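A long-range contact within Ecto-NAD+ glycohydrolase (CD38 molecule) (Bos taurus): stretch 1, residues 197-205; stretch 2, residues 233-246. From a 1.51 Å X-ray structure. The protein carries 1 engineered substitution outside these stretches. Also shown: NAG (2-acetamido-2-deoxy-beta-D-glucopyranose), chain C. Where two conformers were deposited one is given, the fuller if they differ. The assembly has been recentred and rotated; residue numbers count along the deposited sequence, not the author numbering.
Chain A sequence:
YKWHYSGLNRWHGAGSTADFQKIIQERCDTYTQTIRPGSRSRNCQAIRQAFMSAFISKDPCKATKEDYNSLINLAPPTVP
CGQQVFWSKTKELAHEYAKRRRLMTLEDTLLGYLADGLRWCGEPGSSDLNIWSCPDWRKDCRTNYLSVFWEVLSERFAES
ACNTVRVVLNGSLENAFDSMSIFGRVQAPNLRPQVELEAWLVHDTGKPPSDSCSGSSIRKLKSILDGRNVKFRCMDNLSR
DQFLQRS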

# COMPACT_ATOMS: atom_id res chain seq x y z
N LEU A 197 -25.04 14.40 14.72
CA LEU A 197 -23.80 14.90 15.29
C LEU A 197 -23.89 14.95 16.80
O LEU A 197 -24.86 15.49 17.37
N GLU A 198 -22.87 14.39 17.44
CA GLU A 198 -22.72 14.51 18.88
C GLU A 198 -21.55 15.41 19.18
O GLU A 198 -20.43 15.21 18.66
N ALA A 199 -21.79 16.41 20.03
CA ALA A 199 -20.72 17.29 20.49
C ALA A 199 -20.44 17.03 21.95
O ALA A 199 -21.36 16.84 22.75
N TRP A 200 -19.16 17.02 22.27
CA TRP A 200 -18.69 16.81 23.62
C TRP A 200 -17.87 18.04 24.01
O TRP A 200 -16.84 18.32 23.37
N LEU A 201 -18.30 18.80 25.03
CA LEU A 201 -17.53 19.96 25.48
C LEU A 201 -16.73 19.55 26.72
O LEU A 201 -17.33 19.31 27.77
N VAL A 202 -15.42 19.51 26.57
CA VAL A 202 -14.54 18.90 27.56
C VAL A 202 -13.67 19.99 28.17
O VAL A 202 -13.10 20.82 27.46
N HIS A 203 -13.58 20.01 29.51
CA HIS A 203 -12.82 21.05 30.19
C HIS A 203 -11.58 20.44 30.81
O HIS A 203 -11.48 19.22 30.99
N ASP A 204 -10.65 21.31 31.14
CA ASP A 204 -9.39 20.86 31.71
C ASP A 204 -9.52 20.47 33.17
O ASP A 204 -10.33 21.02 33.89
N THR A 205 -8.73 19.47 33.58
CA THR A 205 -8.86 18.89 34.91
C THR A 205 -8.75 19.99 35.98
O THR A 205 -7.87 20.85 35.91
N ARG A 233 -26.88 16.27 19.36
CA ARG A 233 -26.88 15.93 20.78
C ARG A 233 -25.62 16.52 21.37
O ARG A 233 -24.53 16.28 20.84
N CYS A 234 -25.76 17.28 22.46
CA CYS A 234 -24.63 17.93 23.07
C CYS A 234 -24.45 17.51 24.53
O CYS A 234 -25.43 17.49 25.30
N MET A 235 -23.21 17.19 24.89
CA MET A 235 -22.86 16.72 26.22
C MET A 235 -21.71 17.58 26.76
O MET A 235 -20.76 17.85 26.04
N ASP A 236 -21.79 18.02 28.03
CA ASP A 236 -20.79 18.92 28.57
C ASP A 236 -20.48 18.57 30.03
O ASP A 236 -20.82 17.49 30.51
N ASN A 237 -19.79 19.48 30.70
CA ASN A 237 -19.38 19.33 32.08
C ASN A 237 -18.64 18.02 32.29
O ASN A 237 -18.97 17.26 33.19
N LEU A 238 -17.68 17.76 31.41
CA LEU A 238 -16.84 16.54 31.49
C LEU A 238 -15.38 16.94 31.47
O LEU A 238 -14.96 17.76 30.65
N SER A 239 -14.58 16.36 32.36
CA SER A 239 -13.14 16.54 32.29
C SER A 239 -12.60 15.64 31.19
O SER A 239 -13.31 14.75 30.69
N ARG A 240 -11.33 15.82 30.85
CA ARG A 240 -10.70 14.92 29.88
C ARG A 240 -10.84 13.44 30.26
O ARG A 240 -11.19 12.60 29.42
N ASP A 241 -10.55 13.10 31.51
CA ASP A 241 -10.62 11.69 31.91
C ASP A 241 -12.05 11.18 31.91
O ASP A 241 -12.29 10.02 31.51
N GLN A 242 -13.01 12.01 32.35
CA GLN A 242 -14.41 11.56 32.32
C GLN A 242 -14.84 11.30 30.88
O GLN A 242 -15.50 10.31 30.59
N PHE A 243 -14.44 12.19 29.97
CA PHE A 243 -14.79 12.06 28.56
C PHE A 243 -14.21 10.78 27.98
O PHE A 243 -14.90 9.97 27.32
N LEU A 244 -12.92 10.56 28.23
CA LEU A 244 -12.27 9.38 27.64
C LEU A 244 -12.86 8.06 28.16
O LEU A 244 -12.82 7.02 27.47
N GLN A 245 -13.37 8.09 29.40
CA GLN A 245 -13.93 6.87 30.04
C GLN A 245 -15.46 6.73 29.90
O GLN A 245 -16.07 5.83 30.50
N ARG A 246 -16.07 7.63 29.14
CA ARG A 246 -17.52 7.58 28.92
C ARG A 246 -17.94 6.26 28.28
O ARG A 246 -17.42 5.88 27.24

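The strongest polar contact across the stretches is the salt bridge between D204 and R240. D204 (chi1 m) starts out away from the second stretch, but its carboxylate comes back to it, and R240 (m, t, t) extends to meet it: D204 OD1 accepts from R240 NH2 at 2.5 Å and from R240 NE at 2.8 Å, near the plane of the guanidinium. The sugar NAG joins the same cluster. Its N2 donates to D204 OD2 at 2.9 Å, and R240 NH2 reaches NAG O3 at 2.7 Å in a weak hydrogen bond, so acid, base and sugar form one polar cluster.

At the other end of the strands, E198 (m, t) and R233 (m, t, m) form a looser salt bridge, with R233 NH2 to E198 OE2 at 3.5 Å and the bond weak. The other carboxylate oxygen, E198 OE1, takes a weak bond from W200 NE1 at 3.4 Å. Two parallel strands, 197-203 and the one that enters at R233, lie side by side, and from L197 to L201 the backbone ladder is regular, as in L201 N to M235 O at 2.8 Å; the chain of the second stretch then turns at N237, waters fill in beyond it, and a short helix, 240-244, folds back over one face of the first strand. Water 1 donates to L201 O (2.8 Å) and accepts weakly from L238 N (3.3 Å). Water 3 donates to H203 O (2.7 Å) and accepts from R240 N (2.8 Å), supplementing a weak direct bond between R240 N and H203 O at 3.4 Å. H203 (p) is anchored by ND1 donating to D204 O at 3.0 Å; its NE2 lies 2.9 Å from the oxygen of water 2, which donates to Q242 OE1 at 2.7 Å. S239 (p) caps the helix, its OG accepting from Q242 N at 3.1 Å.

The packing centres on W200 (m), which buries the largest area. It shares its side of the sheet with E198, V202, R233, M235 and L238. M235 (m, p, p) curls over one ring face, its CE 3.8 Å from the centroid of the W200 six-membered ring, while F243 (t) covers the opposite face, with F243 CE1 3.5 Å from W200 CG and the two rings oblique. L238 (m, t) meets the ring edge, CD1 to W200 CE3 at 3.4 Å; R246 (m, m, m) also lies near the ring plane, laying its guanidinium face against W200 CZ3, with CZ 3.6 Å away. V202 (t) extends this layer: CG2 sits over the F243 ring, 3.6 Å from F243 CG, and CG1 approaches R240 N at 3.5 Å, where the helix begins. On the other side of the sheet the contacts are sparser. L201 (m, p) sets CD1 3.7 Å from SG of C234 (t), and A199 CB is 4.3 Å from that same C234 SG.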

# COMPACT_ATOMS: atom_id res chain seq x y z
CB LEU A 197 -23.50 16.30 14.72
CG LEU A 197 -22.18 16.96 15.14
CD1 LEU A 197 -21.67 17.89 14.02
CD2 LEU A 197 -22.34 17.72 16.45
CB GLU A 198 -22.41 13.16 19.52
CG GLU A 198 -23.42 12.12 19.30
CD GLU A 198 -22.95 10.80 19.86
OE1 GLU A 198 -21.86 10.74 20.49
OE2 GLU A 198 -23.68 9.82 19.66
CB ALA A 199 -21.10 18.73 20.31
CB TRP A 200 -17.80 15.56 23.63
CG TRP A 200 -18.58 14.31 23.26
CD1 TRP A 200 -18.77 13.80 22.00
CD2 TRP A 200 -19.26 13.44 24.16
NE1 TRP A 200 -19.54 12.64 22.07
CE2 TRP A 200 -19.86 12.42 23.39
CE3 TRP A 200 -19.43 13.44 25.55
CZ2 TRP A 200 -20.61 11.39 23.97
CZ3 TRP A 200 -20.17 12.40 26.14
CH2 TRP A 200 -20.76 11.39 25.34
CB LEU A 201 -18.46 21.13 25.84
CG LEU A 201 -18.95 21.98 24.65
CD1 LEU A 201 -19.79 21.16 23.70
CD2 LEU A 201 -19.73 23.18 25.18
CB VAL A 202 -13.67 17.78 26.89
CG1 VAL A 202 -12.83 17.09 27.96
CG2 VAL A 202 -14.59 16.75 26.22
CB HIS A 203 -13.67 21.76 31.27
CG HIS A 203 -14.08 20.88 32.41
ND1 HIS A 203 -13.22 20.53 33.44
CD2 HIS A 203 -15.25 20.26 32.67
CE1 HIS A 203 -13.86 19.73 34.28
NE2 HIS A 203 -15.09 19.55 33.84
CB ASP A 204 -8.33 21.90 31.44
CG ASP A 204 -7.94 21.89 29.98
OD1 ASP A 204 -7.35 20.88 29.54
OD2 ASP A 204 -8.25 22.87 29.26
CB THR A 205 -7.81 17.73 35.15
OG1 THR A 205 -8.04 17.08 36.40
CG2 THR A 205 -6.38 18.26 35.10
CB ARG A 233 -26.89 14.41 20.98
CG ARG A 233 -28.17 13.72 20.53
CD ARG A 233 -28.11 12.22 20.82
NE ARG A 233 -27.19 11.51 19.94
CZ ARG A 233 -27.46 11.21 18.68
NH1 ARG A 233 -28.63 11.56 18.16
NH2 ARG A 233 -26.57 10.57 17.93
CB CYS A 234 -24.82 19.46 22.95
SG CYS A 234 -23.44 20.45 23.46
CB MET A 235 -22.43 15.25 26.14
CG MET A 235 -23.57 14.21 25.95
SD MET A 235 -24.44 14.06 24.37
CE MET A 235 -23.08 13.94 23.19
CB ASP A 236 -21.26 20.39 28.45
CG ASP A 236 -22.57 20.64 29.20
OD1 ASP A 236 -22.87 19.87 30.13
OD2 ASP A 236 -23.32 21.59 28.85
CB ASN A 237 -20.58 19.45 33.02
CG ASN A 237 -20.15 19.84 34.43
OD1 ASN A 237 -19.04 20.35 34.63
ND2 ASN A 237 -21.02 19.60 35.40
CB LEU A 238 -17.06 15.64 30.24
CG LEU A 238 -18.39 14.93 30.09
CD1 LEU A 238 -18.48 14.36 28.68
CD2 LEU A 238 -18.56 13.83 31.13
CB SER A 239 -12.48 16.12 33.63
OG SER A 239 -12.66 14.72 33.81
CB ARG A 240 -9.22 15.25 29.71
CG ARG A 240 -8.95 16.60 29.10
CD ARG A 240 -7.45 16.80 28.90
NE ARG A 240 -7.12 18.21 28.68
CZ ARG A 240 -6.48 18.65 27.60
NH1 ARG A 240 -6.10 17.81 26.64
NH2 ARG A 240 -6.22 19.95 27.49
CB ASP A 241 -9.99 11.48 33.30
CG ASP A 241 -8.48 11.68 33.28
OD1 ASP A 241 -7.87 11.70 32.19
OD2 ASP A 241 -7.89 11.80 34.39
CB GLN A 242 -15.34 12.61 32.94
CG GLN A 242 -15.14 12.74 34.45
CD GLN A 242 -15.93 13.85 35.03
OE1 GLN A 242 -16.02 14.95 34.46
NE2 GLN A 242 -16.51 13.60 36.20
CB PHE A 243 -14.23 13.28 27.81
CG PHE A 243 -14.30 13.16 26.30
CD1 PHE A 243 -15.51 13.01 25.65
CD2 PHE A 243 -13.13 13.23 25.54
CE1 PHE A 243 -15.59 12.92 24.28
CE2 PHE A 243 -13.19 13.13 24.15
CZ PHE A 243 -14.41 12.96 23.51
CB LEU A 244 -10.74 9.44 27.91
CG LEU A 244 -10.03 10.53 27.11
CD1 LEU A 244 -8.59 10.65 27.62
CD2 LEU A 244 -10.05 10.26 25.59
CB GLN A 245 -13.52 6.83 31.52
CG GLN A 245 -12.00 6.73 31.74
CD GLN A 245 -11.61 6.58 33.23
OE1 GLN A 245 -12.32 7.05 34.13
NE2 GLN A 245 -10.47 5.92 33.48
CB ARG A 246 -17.98 8.75 28.04
CG ARG A 246 -18.29 10.02 28.80
CD ARG A 246 -19.43 9.81 29.80
NE ARG A 246 -20.75 9.88 29.16
CZ ARG A 246 -21.50 10.97 29.12
NH1 ARG A 246 -21.08 12.11 29.67
NH2 ARG A 246 -22.69 10.94 28.52
C1 NAG C . -8.60 24.35 25.51
C2 NAG C . -7.75 23.08 25.68
C3 NAG C . -6.42 23.44 26.35
C4 NAG C . -5.72 24.66 25.74
C5 NAG C . -6.73 25.80 25.58
C6 NAG C . -6.14 27.03 24.86
C7 NAG C . -8.98 20.97 25.93
C8 NAG C . -9.84 20.13 26.83
N2 NAG C . -8.45 22.08 26.48
O3 NAG C . -5.56 22.32 26.37
O4 NAG C . -4.64 25.09 26.59
O5 NAG C . -7.82 25.31 24.81
O6 NAG C . -5.54 26.65 23.64
O7 NAG C . -8.78 20.62 24.76
O HOH W 1 -16.99 20.75 30.10
O HOH W 2 -16.34 17.47 35.40
O HOH W 3 -9.56 17.58 32.02